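Local coordinates for putative hexose oxidase (PDB 5AWV), which is a flavoprotein of the oxygen-dependent FAD-linked oxidoreductase family that binds FAD covalently and the glycopeptide antibiotic teicoplanin, and probably oxidises its sugar, at residues Met229-Pro232 against Glu233-Arg237; Ser486-Trp490 against His491-Tyr495. One frame throughout, in Å; residues are numbered along the deposited sequence.

Interaction 1: Met229-Pro232 against Glu233-Arg237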
ATOM      1  N   MET A 229      -2.065 -15.385  -3.198  1.00 13.52           N
ATOM      2  CA  MET A 229      -1.379 -15.314  -1.863  1.00 13.71           C
ATOM      3  C   MET A 229      -1.557 -16.636  -1.131  1.00 14.67           C
ATOM      4  O   MET A 229      -2.683 -17.165  -1.062  1.00 15.48           O
ATOM      5  CB  MET A 229      -1.988 -14.193  -1.001  1.00 13.67           C
ATOM      6  CG  MET A 229      -2.183 -12.860  -1.671  1.00 15.30           C
ATOM      7  SD  MET A 229      -0.634 -12.124  -2.228  1.00 18.43           S
ATOM      8  CE  MET A 229       0.046 -11.644  -0.634  1.00 19.65           C
ATOM      9  N   ARG A 230      -0.475 -17.157  -0.559  1.00 14.04           N
ATOM     10  CA  ARG A 230      -0.521 -18.289   0.281  1.00 14.63           C
ATOM     11  C   ARG A 230       0.814 -18.484   1.048  1.00 14.48           C
ATOM     12  O   ARG A 230       1.878 -18.022   0.593  1.00 15.68           O
ATOM     13  CB  ARG A 230      -0.824 -19.595  -0.565  1.00 17.47           C
ATOM     14  CG  ARG A 230       0.202 -19.880  -1.659  1.00 18.62           C
ATOM     15  CD  ARG A 230       0.201 -21.376  -2.086  1.00 20.88           C
ATOM     16  NE  ARG A 230       0.727 -22.169  -1.002  1.00 21.58           N
ATOM     17  CZ  ARG A 230       0.313 -23.375  -0.627  1.00 23.54           C
ATOM     18  NH1 ARG A 230      -0.684 -23.986  -1.218  1.00 27.29           N
ATOM     19  NH2 ARG A 230       0.912 -23.953   0.406  1.00 26.05           N
ATOM     20  N   VAL A 231       0.743 -19.179   2.164  1.00 16.39           N
ATOM     21  CA  VAL A 231       1.926 -19.594   2.929  1.00 18.69           C
ATOM     22  C   VAL A 231       2.863 -20.435   2.046  1.00 21.18           C
ATOM     23  O   VAL A 231       2.433 -21.142   1.142  1.00 18.56           O
ATOM     24  CB  VAL A 231       1.598 -20.355   4.210  1.00 21.32           C
ATOM     25  CG1 VAL A 231       0.708 -19.577   5.101  1.00 21.25           C
ATOM     26  CG2 VAL A 231       0.938 -21.713   3.883  1.00 21.35           C
ATOM     27  N   PRO A 232       4.186 -20.297   2.254  1.00 24.61           N
ATOM     28  CA  PRO A 232       5.068 -21.144   1.436  1.00 29.04           C
ATOM     29  C   PRO A 232       5.106 -22.629   1.915  1.00 32.27           C
ATOM     30  O   PRO A 232       5.480 -23.486   1.178  1.00 36.99           O
ATOM     31  CB  PRO A 232       6.431 -20.417   1.529  1.00 27.25           C
ATOM     32  CG  PRO A 232       6.405 -19.771   2.837  1.00 28.23           C
ATOM     33  CD  PRO A 232       4.942 -19.440   3.174  1.00 26.99           C
ATOM     34  N   GLU A 233       4.645 -22.948   3.100  1.00 36.54           N
ATOM     35  CA  GLU A 233       4.646 -24.339   3.539  1.00 36.33           C
ATOM     36  C   GLU A 233       3.585 -25.172   2.853  1.00 38.69           C
ATOM     37  O   GLU A 233       2.576 -24.632   2.382  1.00 30.87           O
ATOM     38  CB  GLU A 233       4.435 -24.444   5.055  1.00 36.55           C
ATOM     39  CG  GLU A 233       5.518 -23.825   5.897  1.00 40.52           C
ATOM     40  CD  GLU A 233       5.461 -22.285   6.026  1.00 45.56           C
ATOM     41  OE1 GLU A 233       6.536 -21.695   6.262  1.00 48.96           O
ATOM     42  OE2 GLU A 233       4.386 -21.652   5.905  1.00 42.96           O
ATOM     43  N   ASP A 234       3.817 -26.506   2.834  1.00 39.26           N
ATOM     44  CA  ASP A 234       2.821 -27.521   2.460  1.00 40.42           C
ATOM     45  C   ASP A 234       1.881 -27.687   3.638  1.00 38.19           C
ATOM     46  O   ASP A 234       2.273 -28.173   4.678  1.00 33.48           O
ATOM     47  CB  ASP A 234       3.442 -28.912   2.181  1.00 43.53           C
ATOM     48  CG  ASP A 234       4.233 -28.961   0.885  1.00 52.96           C
ATOM     49  OD1 ASP A 234       3.926 -28.183  -0.039  1.00 57.88           O
ATOM     50  OD2 ASP A 234       5.175 -29.788   0.779  1.00 61.34           O
ATOM     51  N   VAL A 235       0.643 -27.281   3.453  1.00 32.93           N
ATOM     52  CA  VAL A 235      -0.373 -27.337   4.502  1.00 29.75           C
ATOM     53  C   VAL A 235      -1.636 -27.957   3.971  1.00 29.27           C
ATOM     54  O   VAL A 235      -2.726 -27.805   4.571  1.00 29.70           O
ATOM     55  CB  VAL A 235      -0.712 -25.913   5.029  1.00 30.54           C
ATOM     56  CG1 VAL A 235       0.484 -25.331   5.781  1.00 34.92           C
ATOM     57  CG2 VAL A 235      -1.198 -24.995   3.913  1.00 28.43           C
ATOM     58  N   GLY A 236      -1.527 -28.625   2.821  1.00 28.86           N
ATOM     59  CA  GLY A 236      -2.691 -29.170   2.151  1.00 29.93           C
ATOM     60  C   GLY A 236      -3.453 -28.143   1.356  1.00 30.75           C
ATOM     61  O   GLY A 236      -2.908 -27.150   0.842  1.00 29.37           O
ATOM     62  N   ARG A 237      -4.737 -28.386   1.288  1.00 30.10           N
ATOM     63  CA  ARG A 237      -5.655 -27.603   0.477  1.00 31.27           C
ATOM     64  C   ARG A 237      -6.800 -26.989   1.295  1.00 31.64           C
ATOM     65  O   ARG A 237      -7.719 -26.420   0.704  1.00 30.36           O
ATOM     66  CB  ARG A 237      -6.262 -28.478  -0.624  1.00 31.53           C
ATOM     67  CG  ARG A 237      -5.228 -29.152  -1.495  1.00 33.22           C
ATOM     68  CD  ARG A 237      -5.910 -29.971  -2.574  1.00 33.88           C
ATOM     69  NE  ARG A 237      -6.784 -29.202  -3.433  1.00 35.35           N
ATOM     70  CZ  ARG A 237      -6.349 -28.379  -4.398  1.00 39.06           C
ATOM     71  NH1 ARG A 237      -5.037 -28.202  -4.614  1.00 39.06           N
ATOM     72  NH2 ARG A 237      -7.205 -27.705  -5.129  1.00 36.32           N
TER
HETATM   73  O   HOH W   1      -0.318 -26.470   0.731  1.00 26.93           O
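The guanidinium of Arg230 meets Glu233 edge-on: the carbonyl oxygen of Glu233 lies near its plane, 2.7 Å from NH2, and a water sits at the same rim. A third in-plane neighbour is the carbonyl oxygen of Val231, while CG2 of Val235 stands obliquely to the group, 4.2 Å from Arg230 NH2. The contact belongs to the loop that leaves strand 223-229 of the five-stranded antiparallel sheet and leads on to strand 249-257.

Arg230 grips Val231 O side-on with two nitrogens. Arg230 NE donates to Val231 O at 2.9 Å, nearly in line with the C=O bond (N-H...O 156°); NH2 makes a longer, more bent bond to the same oxygen, tilted from the carbonyl plane. The bend at chi3 (-69°) turns the guanidinium edge back to the carbonyl of the next residue, and with these bonds fixes the rotation of the group. NH1 bonds to Asn121 O, in the loop just before strand 122-125, so the buried arginine ties the start of its own loop to that one.

Beyond the guanidinium, Val231 and Val235 cross obliquely, their CG2 methyls 3.9 Å apart, and Leu242 of the returning chain packs on Val235. Glu233 runs alongside Pro232, pointing the same way. Its chain bends at chi2 (78°), which carries the carboxylate back alongside the proline ring: Glu233 OE2 comes 3.5 Å from Val231 CB, a van der Waals approach. Asp234 packs on Pro284 of the second subunit, which places the loop beside a subunit boundary. The water bridges the two segments, accepting from Arg230 NH2 and from Val235 N and donating to Gly236 O, 2.7 Å away.

Interaction 2: Ser486-Trp490 against His491-Tyr495; sequences SGVPW and HDLYY
The first turn of helix 490-495 carries this contact, with Pro489 at its N-cap and the indole of Trp490 lying beside His491. CB of His491 sits over the six-membered ring of Trp490, 3.6 Å from its centroid and 7° off the normal, while the imidazole turns its edge to the face of the five-membered ring in a T-shaped pair, planes at 73°. With CG of His491 between its backbone N and carbonyl carbon (chi1 54°), the imidazole swings back toward Pro489 and the indole. Pro489 CB covers one face of the imidazole in a CH-pi contact.

In the berberine-like region, this helix start is held by Tyr494 N, which bonds to Trp490 O at 3.1 Å, and by weak bonds from Asp492 N and Leu493 N to Pro489 O. CD2 of Tyr494 lies at the edge of the indole, in its plane, 3.8 Å from Trp490 CE3; the tyrosine hydroxyl bonds to Asp475 N, and its side chain lies about 6 Å from that of the FAD-binding Tyr470. Val488 CG1 touches Leu493 CD2 at 3.7 Å. His491 ND1 donates to Asp492 OD1 at 2.7 Å, in the imidazole plane but above that of the carboxylate.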
ATOM      1  N   SER A 486      24.958  12.254  -1.432  1.00 23.86           N
ATOM      2  CA  SER A 486      25.801  11.157  -1.003  1.00 23.11           C
ATOM      3  C   SER A 486      26.623  10.528  -2.110  1.00 22.35           C
ATOM      4  O   SER A 486      27.454   9.676  -1.839  1.00 27.16           O
ATOM      5  CB  SER A 486      24.872  10.068  -0.422  1.00 24.38           C
ATOM      6  OG  SER A 486      23.976   9.649  -1.448  1.00 21.55           O
ATOM      7  N   GLY A 487      26.277  10.784  -3.383  1.00 24.00           N
ATOM      8  CA  GLY A 487      26.751   9.976  -4.457  1.00 24.03           C
ATOM      9  C   GLY A 487      26.108   8.604  -4.558  1.00 28.47           C
ATOM     10  O   GLY A 487      26.539   7.822  -5.378  1.00 31.24           O
ATOM     11  N   VAL A 488      25.082   8.291  -3.768  1.00 22.20           N
ATOM     12  CA  VAL A 488      24.408   6.991  -3.866  1.00 22.02           C
ATOM     13  C   VAL A 488      23.095   7.228  -4.608  1.00 21.36           C
ATOM     14  O   VAL A 488      22.309   8.050  -4.206  1.00 24.07           O
ATOM     15  CB  VAL A 488      24.142   6.409  -2.489  1.00 22.28           C
ATOM     16  CG1 VAL A 488      23.502   5.014  -2.556  1.00 22.55           C
ATOM     17  CG2 VAL A 488      25.466   6.266  -1.746  1.00 22.75           C
ATOM     18  N   PRO A 489      22.926   6.595  -5.764  1.00 20.27           N
ATOM     19  CA  PRO A 489      21.710   6.776  -6.473  1.00 19.84           C
ATOM     20  C   PRO A 489      20.449   6.259  -5.742  1.00 17.18           C
ATOM     21  O   PRO A 489      20.533   5.375  -4.883  1.00 15.75           O
ATOM     22  CB  PRO A 489      21.943   6.027  -7.797  1.00 22.13           C
ATOM     23  CG  PRO A 489      23.088   5.192  -7.604  1.00 22.78           C
ATOM     24  CD  PRO A 489      23.816   5.611  -6.369  1.00 20.36           C
ATOM     25  N   TRP A 490      19.334   6.910  -6.037  1.00 15.73           N
ATOM     26  CA  TRP A 490      18.014   6.563  -5.433  1.00 17.02           C
ATOM     27  C   TRP A 490      17.761   5.076  -5.455  1.00 16.87           C
ATOM     28  O   TRP A 490      17.369   4.477  -4.418  1.00 18.52           O
ATOM     29  CB  TRP A 490      16.887   7.264  -6.170  1.00 15.84           C
ATOM     30  CG  TRP A 490      16.660   6.790  -7.633  1.00 18.04           C
ATOM     31  CD1 TRP A 490      17.192   7.349  -8.773  1.00 20.17           C
ATOM     32  CD2 TRP A 490      15.781   5.734  -8.084  1.00 18.47           C
ATOM     33  NE1 TRP A 490      16.717   6.690  -9.870  1.00 20.83           N
ATOM     34  CE2 TRP A 490      15.862   5.688  -9.480  1.00 19.33           C
ATOM     35  CE3 TRP A 490      14.927   4.845  -7.437  1.00 20.32           C
ATOM     36  CZ2 TRP A 490      15.120   4.806 -10.238  1.00 20.09           C
ATOM     37  CZ3 TRP A 490      14.257   3.905  -8.191  1.00 20.80           C
ATOM     38  CH2 TRP A 490      14.352   3.902  -9.588  1.00 20.12           C
ATOM     39  N   HIS A 491      18.051   4.440  -6.604  1.00 17.24           N
ATOM     40  CA  HIS A 491      17.755   3.011  -6.737  1.00 17.79           C
ATOM     41  C   HIS A 491      18.549   2.112  -5.837  1.00 17.41           C
ATOM     42  O   HIS A 491      18.115   1.037  -5.450  1.00 19.07           O
ATOM     43  CB  HIS A 491      17.782   2.585  -8.210  1.00 19.45           C
ATOM     44  CG  HIS A 491      19.031   2.931  -8.938  1.00 18.60           C
ATOM     45  ND1 HIS A 491      20.266   2.379  -8.642  1.00 23.37           N
ATOM     46  CD2 HIS A 491      19.238   3.774  -9.959  1.00 18.59           C
ATOM     47  CE1 HIS A 491      21.166   2.841  -9.485  1.00 17.88           C
ATOM     48  NE2 HIS A 491      20.553   3.679 -10.298  1.00 17.75           N
ATOM     49  N   ASP A 492      19.735   2.538  -5.445  1.00 17.80           N
ATOM     50  CA  ASP A 492      20.507   1.807  -4.466  1.00 17.51           C
ATOM     51  C   ASP A 492      20.029   1.967  -3.039  1.00 16.75           C
ATOM     52  O   ASP A 492      20.139   1.045  -2.273  1.00 15.93           O
ATOM     53  CB  ASP A 492      21.968   2.147  -4.563  1.00 21.30           C
ATOM     54  CG  ASP A 492      22.600   1.681  -5.964  1.00 23.48           C
ATOM     55  OD1 ASP A 492      21.919   1.070  -6.881  1.00 26.57           O
ATOM     56  OD2 ASP A 492      23.810   1.884  -6.077  1.00 27.18           O
ATOM     57  N   LEU A 493      19.456   3.098  -2.706  1.00 15.77           N
ATOM     58  CA  LEU A 493      18.866   3.267  -1.415  1.00 16.51           C
ATOM     59  C   LEU A 493      17.566   2.390  -1.287  1.00 15.35           C
ATOM     60  O   LEU A 493      17.362   1.772  -0.253  1.00 17.98           O
ATOM     61  CB  LEU A 493      18.442   4.769  -1.231  1.00 18.62           C
ATOM     62  CG  LEU A 493      19.600   5.796  -1.321  1.00 17.78           C
ATOM     63  CD1 LEU A 493      19.033   7.185  -1.106  1.00 18.44           C
ATOM     64  CD2 LEU A 493      20.629   5.444  -0.275  1.00 18.84           C
ATOM     65  N   TYR A 494      16.748   2.321  -2.346  1.00 14.26           N
ATOM     66  CA  TYR A 494      15.509   1.514  -2.293  1.00 14.17           C
ATOM     67  C   TYR A 494      15.759   0.001  -2.425  1.00 15.07           C
ATOM     68  O   TYR A 494      15.134  -0.822  -1.714  1.00 14.09           O
ATOM     69  CB  TYR A 494      14.502   1.920  -3.362  1.00 13.75           C
ATOM     70  CG  TYR A 494      13.866   3.196  -3.045  1.00 13.46           C
ATOM     71  CD1 TYR A 494      12.928   3.312  -2.001  1.00 13.81           C
ATOM     72  CD2 TYR A 494      14.094   4.289  -3.800  1.00 12.96           C
ATOM     73  CE1 TYR A 494      12.357   4.524  -1.685  1.00 12.46           C
ATOM     74  CE2 TYR A 494      13.532   5.517  -3.470  1.00 13.33           C
ATOM     75  CZ  TYR A 494      12.660   5.620  -2.423  1.00 12.95           C
ATOM     76  OH  TYR A 494      12.097   6.821  -2.133  1.00 13.04           O
ATOM     77  N   TYR A 495      16.670  -0.346  -3.316  1.00 14.26           N
ATOM     78  CA  TYR A 495      16.832  -1.765  -3.714  1.00 15.13           C
ATOM     79  C   TYR A 495      18.137  -2.461  -3.398  1.00 13.75           C
ATOM     80  O   TYR A 495      18.215  -3.682  -3.526  1.00 13.35           O
ATOM     81  CB  TYR A 495      16.589  -1.862  -5.232  1.00 13.96           C
ATOM     82  CG  TYR A 495      15.242  -1.319  -5.744  1.00 13.43           C
ATOM     83  CD1 TYR A 495      14.031  -1.807  -5.284  1.00 12.48           C
ATOM     84  CD2 TYR A 495      15.217  -0.390  -6.706  1.00 13.83           C
ATOM     85  CE1 TYR A 495      12.852  -1.373  -5.817  1.00 13.68           C
ATOM     86  CE2 TYR A 495      14.035   0.047  -7.272  1.00 13.94           C
ATOM     87  CZ  TYR A 495      12.852  -0.472  -6.842  1.00 13.52           C
ATOM     88  OH  TYR A 495      11.724  -0.005  -7.413  1.00 16.62           O
TER

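How the interactions relate
Both contacts are local and partly buried, but they hold different elements: interaction 1 turns the chain as it leaves a sheet strand, whereas interaction 2 starts a short helix. Their centres lie 35 Å apart and their nearest atoms about 17 Å, without touching. Interaction 1 lies farther from the chain centre (24 Å against 18 Å), beside the second subunit and away from the annotated sites; the helix start is touched by no other protein chain, and the side chain of Tyr495 is about 10 Å from the bound FAD. The chemistry follows: a buried guanidinium, carbonyls and water join the loop by polar contacts, whereas a T-shaped ring pair, CH-pi contacts and helical backbone bonds dominate at the helix.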